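Local coordinates for protein sulfide-quinone reductase (Aquifex aeolicus, PDB 3HYW) that oxidises hydrogen sulfide with a quinone as electron acceptor, using bound FAD and building up polysulfur, as a homotrimeric monotopic membrane flavoprotein, at residues I15-N20 with M322-N327; N23-L28 with D331-P336. All blocks are in the same frame, centred on the assembly; numbering follows the deposited sequence.

In the fold
Contacts 1 and 2 follow one another along the same pair of helices, 12-24 and 314-332, their centres about 11 Å apart. Contact 1 is the buried part, helix against helix near the FAD site, and consists mainly of small apolar groups, with one asparagine amide lying against Met-322, and has no hydrogen bond between its segments. Contact 2 lies farther from the centre of the chain, where both helices end; there the side chains are longer, an exposed arginine joins in, and a weak hydrogen bond and a water accompany the apolar packing. Leu-24 links the two, its CD2 resting against the backbone of Ala-325 and His-326. Neither contact is touched by another subunit.

Contact 1. Residues I15-N20 with M322-N327; sequences IATAYN and MAVAHN
Thr-17 and Ala-325 mark the closest pairing of two helical segments, 15-20 and 322-327, with their CA atoms 5.9 Å apart. The segment axes approach to 8.6 Å and run in roughly the same direction, crossing at -38°. The first segment belongs to helix 12-24, whose first turn takes in the end of the glycine-rich FAD-binding loop of a Rossmann-type fold; the second belongs to helix 314-332, which begins at the FAD-binding Gly-314. The contact thus packs two helices of the flavin-binding domain side by side, some 300 residues apart in sequence.

The close approach is consistent with the small groups at the interface. Ala-325 points its methyl at the first helix, where Ala-325 CB lies 3.5 Å from Asn-20 CB and also faces the carbonyl group of Thr-17. Ala-321, one residue before the second segment, touches Ala-16, Thr-17 and Asn-20 and extends the same small-residue surface. Thr-17 divides its two branches between different tasks. Thr-17 CG2 lies anti to the backbone N and meets Val-324 CG1 at 3.8 Å, the two side chains crossing at a slant, while OG1 hydrogen-bonds back to the carbonyl oxygen of Gly-13, itself an FAD-binding residue. The hydroxyl is therefore satisfied within its own helix, leaving the methyl for the neighbouring one.

Asn-20 carries its amide past Ala-325 toward the start of the second segment. There Asn-20 ND2 comes within 4.0 Å of Met-322 CG, and it sits 3.5 Å from Met-322 N, a meeting of two donors that forms no hydrogen bond.

Contact 2. Residues N23-L28 with D331-P336; sequences NLMPDL and DIRNNP
Met-25 reaches between Ile-332 and Arg-333, meeting each tip to tip. Its CG stands anti to the backbone N (chi1 -156°), and a bend at chi3 lays the terminal methyl over one face of the Arg-333 guanidinium. Met-25 CE sits 3.2 Å above that plane, offset toward the rim, and is 3.5 Å from Arg-333 NE. The sulfur serves the other neighbour, with Met-25 SD 3.8 Å from Ile-332 CD1. Ile-332 CD1 also receives Leu-28 CD2 at 4.2 Å, the two side chains slanting across one another. An alanine in place of Met-25 would probably leave a gap beside Ile-332 and the guanidinium face without its methyl cover.

Arg-333, extended from CG to NE, brings its charged end to the carbonyl of Leu-24. Arg-333 NH2 gives Leu-24 O a weak hydrogen bond of 3.3 Å. A water lying in the guanidinium plane accepts from Arg-333 NH1 at 2.7 Å and donates to Leu-24 O, adding a second, indirect link. Both backbones turn away from helical geometry here: Met-25 opens a type I turn to Leu-28, and Asn-334, with positive phi, is the C' residue of a Schellman motif closing helix 314-332.

Contact 1. Residues I15-N20 with M322-N327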
loop_
_atom_site.group_PDB
_atom_site.type_symbol
_atom_site.label_atom_id
_atom_site.label_comp_id
_atom_site.label_asym_id
_atom_site.label_seq_id
_atom_site.Cartn_x
_atom_site.Cartn_y
_atom_site.Cartn_z
ATOM N N ILE A 15 2.491 33.174 25.426
ATOM C CA ILE A 15 2.339 32.715 26.809
ATOM C C ILE A 15 3.529 31.852 27.251
ATOM O O ILE A 15 4.076 32.071 28.322
ATOM C CB ILE A 15 0.980 31.974 27.041
ATOM C CG1 ILE A 15 -0.216 32.912 26.790
ATOM C CG2 ILE A 15 0.915 31.332 28.445
ATOM C CD1 ILE A 15 -0.436 34.008 27.849
ATOM N N ALA A 16 3.937 30.885 26.424
ATOM C CA ALA A 16 5.062 30.011 26.772
ATOM C C ALA A 16 6.353 30.795 26.986
ATOM O O ALA A 16 7.079 30.543 27.943
ATOM C CB ALA A 16 5.261 28.922 25.709
ATOM N N THR A 17 6.634 31.748 26.102
ATOM C CA THR A 17 7.833 32.576 26.233
ATOM C C THR A 17 7.772 33.474 27.476
ATOM O O THR A 17 8.722 33.516 28.245
ATOM C CB THR A 17 8.118 33.409 24.950
ATOM O OG1 THR A 17 7.935 32.581 23.792
ATOM C CG2 THR A 17 9.561 33.925 24.962
ATOM N N ALA A 18 6.657 34.178 27.670
ATOM C CA ALA A 18 6.464 35.020 28.857
ATOM C C ALA A 18 6.597 34.246 30.174
ATOM O O ALA A 18 7.279 34.711 31.089
ATOM C CB ALA A 18 5.129 35.746 28.797
ATOM N N TYR A 19 5.948 33.082 30.269
ATOM C CA TYR A 19 6.039 32.259 31.478
ATOM C C TYR A 19 7.451 31.704 31.673
ATOM O O TYR A 19 7.951 31.673 32.799
ATOM C CB TYR A 19 5.025 31.108 31.455
ATOM C CG TYR A 19 3.560 31.483 31.676
ATOM C CD1 TYR A 19 3.113 32.806 31.566
ATOM C CD2 TYR A 19 2.612 30.495 31.935
ATOM C CE1 TYR A 19 1.766 33.128 31.747
ATOM C CE2 TYR A 19 1.272 30.807 32.106
ATOM C CZ TYR A 19 0.855 32.117 32.015
ATOM O OH TYR A 19 -0.478 32.414 32.186
ATOM N N ASN A 20 8.095 31.281 30.583
ATOM C CA ASN A 20 9.462 30.751 30.669
ATOM C C ASN A 20 10.417 31.825 31.192
ATOM O O ASN A 20 11.220 31.564 32.081
ATOM C CB ASN A 20 9.971 30.236 29.319
ATOM C CG ASN A 20 9.439 28.858 28.957
ATOM O OD1 ASN A 20 9.311 27.972 29.801
ATOM N ND2 ASN A 20 9.147 28.668 27.678
ATOM N N MET A 322 11.138 27.910 24.905
ATOM C CA MET A 322 12.193 27.587 25.884
ATOM C C MET A 322 13.541 28.138 25.435
ATOM O O MET A 322 14.267 28.749 26.225
ATOM C CB MET A 322 12.346 26.076 26.092
ATOM C CG MET A 322 11.175 25.361 26.711
ATOM S SD MET A 322 11.527 23.585 26.782
ATOM C CE MET A 322 9.885 22.923 26.471
ATOM N N ALA A 323 13.875 27.899 24.168
ATOM C CA ALA A 323 15.134 28.377 23.590
ATOM C C ALA A 323 15.229 29.901 23.627
ATOM O O ALA A 323 16.254 30.450 24.031
ATOM C CB ALA A 323 15.303 27.859 22.167
ATOM N N VAL A 324 14.153 30.579 23.225
ATOM C CA VAL A 324 14.142 32.046 23.168
ATOM C C VAL A 324 14.279 32.673 24.559
ATOM O O VAL A 324 15.030 33.637 24.740
ATOM C CB VAL A 324 12.885 32.575 22.441
ATOM C CG1 VAL A 324 12.639 34.060 22.759
ATOM C CG2 VAL A 324 13.025 32.354 20.933
ATOM N N ALA A 325 13.548 32.127 25.528
ATOM C CA ALA A 325 13.646 32.565 26.920
ATOM C C ALA A 325 15.062 32.415 27.486
ATOM O O ALA A 325 15.568 33.338 28.119
ATOM C CB ALA A 325 12.626 31.837 27.789
ATOM N N HIS A 326 15.709 31.280 27.234
ATOM C CA HIS A 326 17.098 31.071 27.669
ATOM C C HIS A 326 18.066 32.016 26.973
ATOM O O HIS A 326 18.978 32.552 27.608
ATOM C CB HIS A 326 17.536 29.623 27.462
ATOM C CG HIS A 326 17.072 28.698 28.545
ATOM N ND1 HIS A 326 17.704 28.610 29.766
ATOM C CD2 HIS A 326 16.028 27.837 28.596
ATOM C CE1 HIS A 326 17.075 27.726 30.522
ATOM N NE2 HIS A 326 16.053 27.244 29.836
ATOM N N ASN A 327 17.851 32.217 25.672
ATOM C CA ASN A 327 18.666 33.120 24.873
ATOM C C ASN A 327 18.608 34.565 25.365
ATOM O O ASN A 327 19.636 35.246 25.427
ATOM C CB ASN A 327 18.261 33.035 23.396
ATOM C CG ASN A 327 18.710 31.740 22.733
ATOM O OD1 ASN A 327 18.210 31.366 21.666
ATOM N ND2 ASN A 327 19.643 31.047 23.362
#

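Contact 2. Residues N23-L28 with D331-P336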
loop_
_atom_site.group_PDB
_atom_site.type_symbol
_atom_site.label_atom_id
_atom_site.label_comp_id
_atom_site.label_asym_id
_atom_site.label_seq_id
_atom_site.Cartn_x
_atom_site.Cartn_y
_atom_site.Cartn_z
ATOM N N ASN A 23 9.732 32.598 35.019
ATOM C CA ASN A 23 10.213 31.554 35.916
ATOM C C ASN A 23 11.740 31.532 35.993
ATOM O O ASN A 23 12.317 31.193 37.029
ATOM C CB ASN A 23 9.632 30.189 35.506
ATOM C CG ASN A 23 8.139 30.053 35.856
ATOM O OD1 ASN A 23 7.296 29.818 34.988
ATOM N ND2 ASN A 23 7.817 30.220 37.132
ATOM N N LEU A 24 12.381 31.917 34.890
ATOM C CA LEU A 24 13.834 32.048 34.813
ATOM C C LEU A 24 14.347 33.291 35.553
ATOM O O LEU A 24 15.407 33.256 36.190
ATOM C CB LEU A 24 14.267 32.112 33.346
ATOM C CG LEU A 24 14.849 30.890 32.612
ATOM C CD1 LEU A 24 14.324 29.561 33.090
ATOM C CD2 LEU A 24 14.660 31.029 31.106
ATOM N N MET A 25 13.582 34.375 35.466
ATOM C CA MET A 25 14.005 35.675 35.972
ATOM C C MET A 25 12.824 36.383 36.639
ATOM O O MET A 25 12.086 37.115 35.980
ATOM C CB MET A 25 14.577 36.508 34.820
ATOM C CG MET A 25 15.548 37.597 35.228
ATOM S SD MET A 25 16.362 38.317 33.789
ATOM C CE MET A 25 17.681 37.142 33.518
ATOM N N PRO A 26 12.629 36.147 37.952
ATOM C CA PRO A 26 11.556 36.774 38.731
ATOM C C PRO A 26 11.518 38.304 38.693
ATOM O O PRO A 26 10.436 38.881 38.792
ATOM C CB PRO A 26 11.838 36.289 40.158
ATOM C CG PRO A 26 12.511 34.971 39.958
ATOM C CD PRO A 26 13.416 35.217 38.783
ATOM N N ASP A 27 12.670 38.957 38.554
ATOM C CA ASP A 27 12.701 40.421 38.585
ATOM C C ASP A 27 12.538 41.085 37.208
ATOM O O ASP A 27 12.319 42.291 37.118
ATOM C CB ASP A 27 13.931 40.948 39.350
ATOM C CG ASP A 27 15.222 40.852 38.550
ATOM O OD1 ASP A 27 15.371 39.912 37.731
ATOM O OD2 ASP A 27 16.096 41.731 38.756
ATOM N N LEU A 28 12.610 40.281 36.148
ATOM C CA LEU A 28 12.431 40.747 34.771
ATOM C C LEU A 28 11.073 41.426 34.593
ATOM O O LEU A 28 10.056 40.872 34.994
ATOM C CB LEU A 28 12.499 39.549 33.819
ATOM C CG LEU A 28 13.297 39.566 32.508
ATOM C CD1 LEU A 28 12.754 38.522 31.549
ATOM C CD2 LEU A 28 13.369 40.921 31.837
ATOM N N ASP A 331 21.623 36.537 27.393
ATOM C CA ASP A 331 22.125 37.816 26.899
ATOM C C ASP A 331 22.203 38.832 28.038
ATOM O O ASP A 331 23.235 39.491 28.214
ATOM C CB ASP A 331 21.279 38.361 25.750
ATOM C CG ASP A 331 21.916 39.570 25.098
ATOM O OD1 ASP A 331 22.901 39.391 24.349
ATOM O OD2 ASP A 331 21.449 40.701 25.350
ATOM N N ILE A 332 21.120 38.934 28.815
ATOM C CA ILE A 332 21.053 39.821 29.985
ATOM C C ILE A 332 22.201 39.552 30.966
ATOM O O ILE A 332 22.819 40.486 31.488
ATOM C CB ILE A 332 19.688 39.685 30.729
ATOM C CG1 ILE A 332 18.544 40.198 29.852
ATOM C CG2 ILE A 332 19.717 40.421 32.101
ATOM C CD1 ILE A 332 17.152 39.922 30.397
ATOM N N ARG A 333 22.481 38.272 31.199
ATOM C CA ARG A 333 23.464 37.854 32.196
ATOM C C ARG A 333 24.891 37.732 31.650
ATOM O O ARG A 333 25.784 37.273 32.360
ATOM C CB ARG A 333 23.022 36.534 32.839
ATOM C CG ARG A 333 21.814 36.672 33.756
ATOM C CD ARG A 333 21.321 35.329 34.232
ATOM N NE ARG A 333 20.215 35.470 35.178
ATOM C CZ ARG A 333 19.357 34.501 35.485
ATOM N NH1 ARG A 333 19.462 33.300 34.924
ATOM N NH2 ARG A 333 18.384 34.738 36.355
ATOM N N ASN A 334 25.101 38.158 30.404
ATOM C CA ASN A 334 26.386 38.006 29.702
ATOM C C ASN A 334 26.886 36.559 29.705
ATOM O O ASN A 334 28.066 36.284 29.950
ATOM C CB ASN A 334 27.453 38.988 30.230
ATOM C CG ASN A 334 28.642 39.143 29.276
ATOM O OD1 ASN A 334 28.535 38.898 28.069
ATOM N ND2 ASN A 334 29.783 39.567 29.822
ATOM N N ASN A 335 25.959 35.641 29.444
ATOM C CA ASN A 335 26.267 34.238 29.234
ATOM C C ASN A 335 26.240 33.973 27.725
ATOM O O ASN A 335 25.196 34.120 27.101
ATOM C CB ASN A 335 25.234 33.371 29.964
ATOM C CG ASN A 335 25.586 31.891 29.965
ATOM O OD1 ASN A 335 26.243 31.383 29.054
ATOM N ND2 ASN A 335 25.125 31.185 30.992
ATOM N N PRO A 336 27.389 33.587 27.132
ATOM C CA PRO A 336 27.491 33.383 25.681
ATOM C C PRO A 336 26.832 32.099 25.150
ATOM O O PRO A 336 26.813 31.889 23.932
ATOM C CB PRO A 336 29.005 33.339 25.443
ATOM C CG PRO A 336 29.556 32.811 26.697
ATOM C CD PRO A 336 28.674 33.331 27.806
HETATM O O HOH W 1 17.560 31.371 35.368
#